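Local coordinates for tellurite resistance protein of COG3793 (Nostoc punctiforme, PDB 2OU3) that is a zinc-binding TerB-family tellurite resistance protein that may act in the cell's response to tellurite, at the interface of chains A and B. Residues are numbered along the deposited sequence; one frame, centred on the assembly and turned at random. Chains: chain A/B, Tellurite resistance protein of COG3793.

Contact 1: the interface of chains A and B. Residues chain A 18, 20, 89, 92-93, 96; chain B 155, 159-161.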
loop_
_atom_site.group_PDB
_atom_site.type_symbol
_atom_site.label_atom_id
_atom_site.label_comp_id
_atom_site.label_asym_id
_atom_site.label_seq_id
_atom_site.Cartn_x
_atom_site.Cartn_y
_atom_site.Cartn_z
ATOM N N PHE A 18 -3.033 -7.805 -0.882
ATOM C CA PHE A 18 -3.225 -9.224 -1.238
ATOM C C PHE A 18 -4.678 -9.678 -1.360
ATOM O O PHE A 18 -4.918 -10.785 -1.859
ATOM C CB PHE A 18 -2.465 -10.125 -0.274
ATOM C CG PHE A 18 -1.022 -9.730 -0.116
ATOM C CD1 PHE A 18 -0.130 -9.932 -1.146
ATOM C CD2 PHE A 18 -0.605 -9.015 1.007
ATOM C CE1 PHE A 18 1.184 -9.514 -1.037
ATOM C CE2 PHE A 18 0.728 -8.607 1.156
ATOM C CZ PHE A 18 1.610 -8.827 0.120
ATOM N N PHE A 20 -6.659 -10.383 1.117
ATOM C CA PHE A 20 -6.921 -11.347 2.163
ATOM C C PHE A 20 -7.864 -10.755 3.191
ATOM O O PHE A 20 -7.822 -9.576 3.451
ATOM C CB PHE A 20 -5.605 -11.718 2.872
ATOM C CG PHE A 20 -4.596 -12.469 2.010
ATOM C CD1 PHE A 20 -4.932 -13.037 0.785
ATOM C CD2 PHE A 20 -3.277 -12.615 2.468
ATOM C CE1 PHE A 20 -3.979 -13.732 0.010
ATOM C CE2 PHE A 20 -2.341 -13.327 1.721
ATOM C CZ PHE A 20 -2.686 -13.886 0.501
ATOM N N GLN A 89 -0.464 -22.513 2.736
ATOM C CA GLN A 89 -0.903 -21.189 2.280
ATOM C C GLN A 89 0.099 -20.617 1.299
ATOM O O GLN A 89 -0.262 -20.162 0.223
ATOM C CB GLN A 89 -1.062 -20.211 3.455
ATOM C CG GLN A 89 -2.241 -20.531 4.407
ATOM C CD GLN A 89 -2.007 -21.770 5.253
ATOM O OE1 GLN A 89 -1.039 -21.840 6.048
ATOM N NE2 GLN A 89 -2.891 -22.761 5.108
HETATM N N MSE A 92 -0.065 -21.903 -2.227
HETATM C CA MSE A 92 -1.107 -21.391 -3.117
HETATM C C MSE A 92 -0.710 -20.039 -3.752
HETATM O O MSE A 92 -1.465 -19.472 -4.552
HETATM C CB MSE A 92 -2.412 -21.184 -2.326
HETATM C CG MSE A 92 -2.889 -22.417 -1.669
HETATM SE SE MSE A 92 -4.404 -22.153 -0.481
HETATM C CE MSE A 92 -5.212 -21.337 -1.603
ATOM N N ALA A 93 0.471 -19.550 -3.388
ATOM C CA ALA A 93 0.842 -18.154 -3.545
ATOM C C ALA A 93 1.823 -17.933 -4.693
ATOM O O ALA A 93 2.492 -16.909 -4.755
ATOM C CB ALA A 93 1.457 -17.650 -2.226
ATOM N N ASP A 96 1.591 -14.649 -6.688
ATOM C CA ASP A 96 1.780 -13.601 -5.710
ATOM C C ASP A 96 3.289 -13.472 -5.404
ATOM O O ASP A 96 3.854 -12.389 -5.425
ATOM C CB ASP A 96 0.923 -14.013 -4.511
ATOM C CG ASP A 96 0.935 -13.027 -3.344
ATOM O OD1 ASP A 96 1.647 -11.990 -3.366
ATOM O OD2 ASP A 96 0.142 -13.331 -2.400
ATOM N N TYR B 155 -5.027 -14.484 -7.610
ATOM C CA TYR B 155 -5.898 -15.491 -6.982
ATOM C C TYR B 155 -7.234 -15.598 -7.733
ATOM O O TYR B 155 -8.277 -15.148 -7.245
ATOM C CB TYR B 155 -6.116 -15.186 -5.481
ATOM C CG TYR B 155 -4.828 -15.239 -4.680
ATOM C CD1 TYR B 155 -4.222 -16.464 -4.369
ATOM C CD2 TYR B 155 -4.228 -14.090 -4.224
ATOM C CE1 TYR B 155 -3.026 -16.528 -3.662
ATOM C CE2 TYR B 155 -3.003 -14.143 -3.475
ATOM C CZ TYR B 155 -2.407 -15.367 -3.240
ATOM O OH TYR B 155 -1.248 -15.481 -2.530
ATOM N N SER B 159 -8.129 -18.306 -2.518
ATOM C CA SER B 159 -7.118 -17.482 -1.858
ATOM C C SER B 159 -6.719 -18.169 -0.529
ATOM O O SER B 159 -7.583 -18.754 0.142
ATOM C CB SER B 159 -7.690 -16.101 -1.558
ATOM O OG SER B 159 -6.709 -15.283 -0.954
ATOM N N PRO B 160 -5.436 -18.101 -0.134
ATOM C CA PRO B 160 -5.030 -18.702 1.138
ATOM C C PRO B 160 -5.585 -18.040 2.383
ATOM O O PRO B 160 -5.781 -18.697 3.408
ATOM C CB PRO B 160 -3.501 -18.589 1.111
ATOM C CG PRO B 160 -3.196 -17.547 0.160
ATOM C CD PRO B 160 -4.279 -17.560 -0.860
ATOM N N TYR B 161 -5.830 -16.741 2.301
ATOM C CA TYR B 161 -6.337 -16.004 3.425
ATOM C C TYR B 161 -7.387 -15.017 2.933
ATOM O O TYR B 161 -8.041 -14.322 3.701
ATOM C CB TYR B 161 -5.199 -15.242 4.040
ATOM C CG TYR B 161 -4.257 -16.024 4.937
ATOM C CD1 TYR B 161 -4.617 -16.352 6.230
ATOM C CD2 TYR B 161 -2.969 -16.357 4.509
ATOM C CE1 TYR B 161 -3.728 -16.983 7.078
ATOM C CE2 TYR B 161 -2.075 -16.987 5.351
ATOM C CZ TYR B 161 -2.462 -17.320 6.630
ATOM O OH TYR B 161 -1.565 -17.920 7.511
ATOM O OXT TYR B 161 -7.611 -14.939 1.724
HETATM O O HOH W 1 -6.778 -12.618 -2.193
#
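B:Tyr155 reaches across to A:Asp96 tip to tip, its phenol OH giving a hydrogen bond of 2.6 Å to the carboxylate oxygen OD2. The carboxylate takes this bond on the anti lone pair of OD2, and its plane stands nearly perpendicular to the phenol ring, 89° apart. CG of A:Asp96 is anti to the backbone N (chi1 -179°), which places the carboxylate where OD2 reaches the phenol hydroxyl. Residues from both chains here line the pocket occupied by 1H-indole-3-carbaldehyde in this crystal, a ligand that may come from purification or crystallisation.

A second polar link runs through water. Water 1 lies 2.6 Å from the carbonyl O of A:Phe18 and is also hydrogen-bonded to the hydroxyl OG of B:Ser159. OG of B:Ser159 donates to the C-terminal carboxylate oxygen OXT of B:Tyr161, 2.8 Å away, and can accept from the water, which probably helps to hold the last residues of chain B in place.

Aromatic and apolar packing centres on A:Phe20, whose ring is gripped on both faces. CB of B:Tyr161 lies over one face, 3.8 Å from the ring centroid and offset toward the rim, in a CH-pi contact; CB of A:Phe18 covers the centre of the other. B:Tyr155 meets the ring at its edge, the two side chains crossing at about a right angle, while CG of B:Pro160 touches CZ of A:Phe20 at 3.7 Å. The methyl CE of selenomethionine A:Met92 packs 3.8 Å from CA of B:Pro160; a bend at chi3 (50°) turns this methyl toward the proline. CG of A:Gln89 lies over the face of the B:Tyr161 ring, on its CE2 side, 3.7 Å from CE2.

In the fold, the C-terminal tail of chain B, beyond helix 130-154, lies against chain A between the end of helix 4-18 with its following loop and the stretch from A:Gln89 through the 3-10 helix 90-92 into helix 94-106.

Contact 2: the interface of chains A and B. Residues chain A 16-17, 99, 139, 143; chain B 146, 150-151, 153-154.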
loop_
_atom_site.group_PDB
_atom_site.type_symbol
_atom_site.label_atom_id
_atom_site.label_comp_id
_atom_site.label_asym_id
_atom_site.label_seq_id
_atom_site.Cartn_x
_atom_site.Cartn_y
_atom_site.Cartn_z
ATOM N N TRP A 16 -5.308 -4.663 1.421
ATOM C CA TRP A 16 -4.981 -3.764 0.357
ATOM C C TRP A 16 -4.087 -4.445 -0.700
ATOM O O TRP A 16 -4.375 -4.390 -1.902
ATOM C CB TRP A 16 -4.316 -2.485 0.884
ATOM C CG TRP A 16 -3.894 -1.571 -0.219
ATOM C CD1 TRP A 16 -2.613 -1.436 -0.744
ATOM C CD2 TRP A 16 -4.731 -0.725 -1.012
ATOM N NE1 TRP A 16 -2.629 -0.534 -1.774
ATOM C CE2 TRP A 16 -3.908 -0.091 -1.965
ATOM C CE3 TRP A 16 -6.097 -0.435 -1.013
ATOM C CZ2 TRP A 16 -4.417 0.804 -2.904
ATOM C CZ3 TRP A 16 -6.590 0.457 -1.928
ATOM C CH2 TRP A 16 -5.751 1.089 -2.844
ATOM N N PHE A 17 -3.002 -5.069 -0.264
ATOM C CA PHE A 17 -2.040 -5.606 -1.222
ATOM C C PHE A 17 -2.411 -6.999 -1.725
ATOM O O PHE A 17 -2.052 -7.365 -2.847
ATOM C CB PHE A 17 -0.656 -5.670 -0.587
ATOM C CG PHE A 17 0.033 -4.339 -0.531
ATOM C CD1 PHE A 17 0.387 -3.684 -1.696
ATOM C CD2 PHE A 17 0.345 -3.749 0.682
ATOM C CE1 PHE A 17 1.052 -2.466 -1.656
ATOM C CE2 PHE A 17 1.017 -2.509 0.722
ATOM C CZ PHE A 17 1.354 -1.881 -0.443
ATOM N N LEU A 99 5.142 -11.912 -8.492
ATOM C CA LEU A 99 4.897 -10.500 -8.612
ATOM C C LEU A 99 5.699 -9.694 -7.610
ATOM O O LEU A 99 6.301 -8.701 -7.957
ATOM C CB LEU A 99 3.389 -10.181 -8.509
ATOM C CG LEU A 99 3.052 -8.681 -8.626
ATOM C CD1 LEU A 99 3.489 -8.086 -9.968
ATOM C CD2 LEU A 99 1.552 -8.415 -8.352
ATOM N N LEU A 139 1.594 -6.146 -15.417
ATOM C CA LEU A 139 0.925 -5.594 -14.262
ATOM C C LEU A 139 1.901 -4.724 -13.419
ATOM O O LEU A 139 1.574 -3.591 -13.070
ATOM C CB LEU A 139 0.334 -6.701 -13.435
ATOM C CG LEU A 139 -0.394 -6.244 -12.171
ATOM C CD1 LEU A 139 -1.669 -5.477 -12.516
ATOM C CD2 LEU A 139 -0.684 -7.452 -11.314
ATOM N N GLU A 143 1.435 -0.860 -12.699
ATOM C CA GLU A 143 1.349 -0.426 -11.303
ATOM C C GLU A 143 2.406 0.646 -10.984
ATOM O O GLU A 143 2.095 1.688 -10.396
ATOM C CB GLU A 143 1.485 -1.610 -10.370
ATOM C CG GLU A 143 0.258 -2.484 -10.261
ATOM C CD GLU A 143 0.477 -3.751 -9.360
ATOM O OE1 GLU A 143 1.635 -4.172 -9.081
ATOM O OE2 GLU A 143 -0.538 -4.387 -9.011
ATOM N N LEU B 146 -7.186 -1.328 -11.388
ATOM C CA LEU B 146 -5.887 -2.041 -11.490
ATOM C C LEU B 146 -5.659 -2.979 -10.304
ATOM O O LEU B 146 -5.134 -4.110 -10.454
ATOM C CB LEU B 146 -4.735 -1.040 -11.599
ATOM C CG LEU B 146 -3.339 -1.620 -11.937
ATOM C CD1 LEU B 146 -3.375 -2.429 -13.212
ATOM C CD2 LEU B 146 -2.298 -0.505 -12.052
ATOM N N ARG B 150 -5.101 -6.974 -10.387
ATOM C CA ARG B 150 -4.040 -7.661 -9.672
ATOM C C ARG B 150 -4.603 -8.842 -8.874
ATOM O O ARG B 150 -4.111 -9.944 -8.973
ATOM C CB ARG B 150 -3.260 -6.727 -8.736
ATOM C CG ARG B 150 -2.202 -7.485 -7.931
ATOM C CD ARG B 150 -1.329 -6.600 -7.084
ATOM N NE ARG B 150 -1.982 -6.178 -5.846
ATOM C CZ ARG B 150 -2.512 -4.976 -5.654
ATOM N NH1 ARG B 150 -2.460 -4.062 -6.608
ATOM N NH2 ARG B 150 -3.065 -4.667 -4.495
ATOM N N LEU B 151 -5.644 -8.599 -8.100
ATOM C CA LEU B 151 -6.138 -9.611 -7.209
ATOM C C LEU B 151 -6.720 -10.788 -7.991
ATOM O O LEU B 151 -6.510 -11.947 -7.616
ATOM C CB LEU B 151 -7.119 -9.031 -6.184
ATOM C CG LEU B 151 -6.569 -7.893 -5.305
ATOM C CD1 LEU B 151 -7.712 -7.401 -4.423
ATOM C CD2 LEU B 151 -5.323 -8.331 -4.477
ATOM N N LEU B 153 -5.745 -11.750 -10.949
ATOM C CA LEU B 153 -4.627 -12.458 -11.589
ATOM C C LEU B 153 -3.865 -13.310 -10.574
ATOM O O LEU B 153 -3.457 -14.408 -10.880
ATOM C CB LEU B 153 -3.678 -11.470 -12.256
ATOM C CG LEU B 153 -2.529 -12.013 -13.117
ATOM C CD1 LEU B 153 -3.034 -12.932 -14.248
ATOM C CD2 LEU B 153 -1.691 -10.835 -13.697
ATOM N N LEU B 154 -3.645 -12.781 -9.380
ATOM C CA LEU B 154 -2.926 -13.530 -8.335
ATOM C C LEU B 154 -3.734 -14.708 -7.816
ATOM O O LEU B 154 -3.190 -15.795 -7.586
ATOM C CB LEU B 154 -2.579 -12.604 -7.142
ATOM C CG LEU B 154 -1.617 -11.447 -7.393
ATOM C CD1 LEU B 154 -1.191 -10.802 -6.045
ATOM C CD2 LEU B 154 -0.377 -11.890 -8.188
#
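B:Arg150 crosses to A:Glu143, A:Leu99 and A:Phe17 from the long C-terminal helix 130-154 of this all-helical TerB-family protein, and the same helix of chain A supplies A:Leu139 and A:Glu143. CG of B:Arg150 is anti to the backbone N, carrying the chain away from its own helix. CB begins the contact beside CD2 of A:Leu139, and CG of B:Arg150 continues along CD2 of A:Leu139 at 3.7 Å; the two side chains cross at about a right angle. CD of B:Arg150 then passes CD2 of A:Leu99 at 3.6 Å.

At chi3 (79°) the chain bends, turning the guanidinium toward the end of helix 4-18. There NE of B:Arg150 donates to the carbonyl O of A:Phe17, a 3.2 Å hydrogen bond with an angle of 152° at the hydrogen. This oxygen lies near the guanidinium plane, whereas NE is tilted from the carbonyl plane. NH2 makes a weaker bond to the same oxygen, so one main-chain acceptor meets two donors along a guanidinium edge. NH2 also lies beside the carbonyl O of A:Trp16, but its geometry does not suit a hydrogen bond to that oxygen.

The other terminal nitrogen, NH1 of B:Arg150, forms a salt bridge to OE2 of A:Glu143 at 3.1 Å. This bond approaches OE2 from above the carboxylate plane, 47° out of it, and the acid and guanidinium planes are steeply turned against each other. The guanidinium is therefore held from two directions, by a backbone carbonyl and by a carboxylate, which should limit its rotation.

Apolar contacts flank the arginine. B:Leu146 places CD1 3.6 Å from CD1 of A:Leu139, the two leucines running antiparallel alongside one another, and CD2 of B:Leu146 meets CG of A:Glu143 at 3.7 Å. Toward the end of the helix, CD2 of B:Leu154 packs more loosely on CD2 of A:Leu99, 4.0 Å away.

The C-alpha centres of contact 1 and contact 2 are about 12 Å apart, and both are formed by consecutive stretches of chain B: helix 130-154 supplies contact 2 and the tail that follows it supplies contact 1. On chain A they share helix 4-18, through A:Phe17 in one and A:Phe18 in the other, and helix 94-106, through A:Leu99 and A:Asp96. Two-fold symmetry repeats both with the chains exchanged, so each subunit lends its C-terminal helix and tail to its partner. This reciprocal embrace suggests a dimer, although the structure alone does not establish one in the cell.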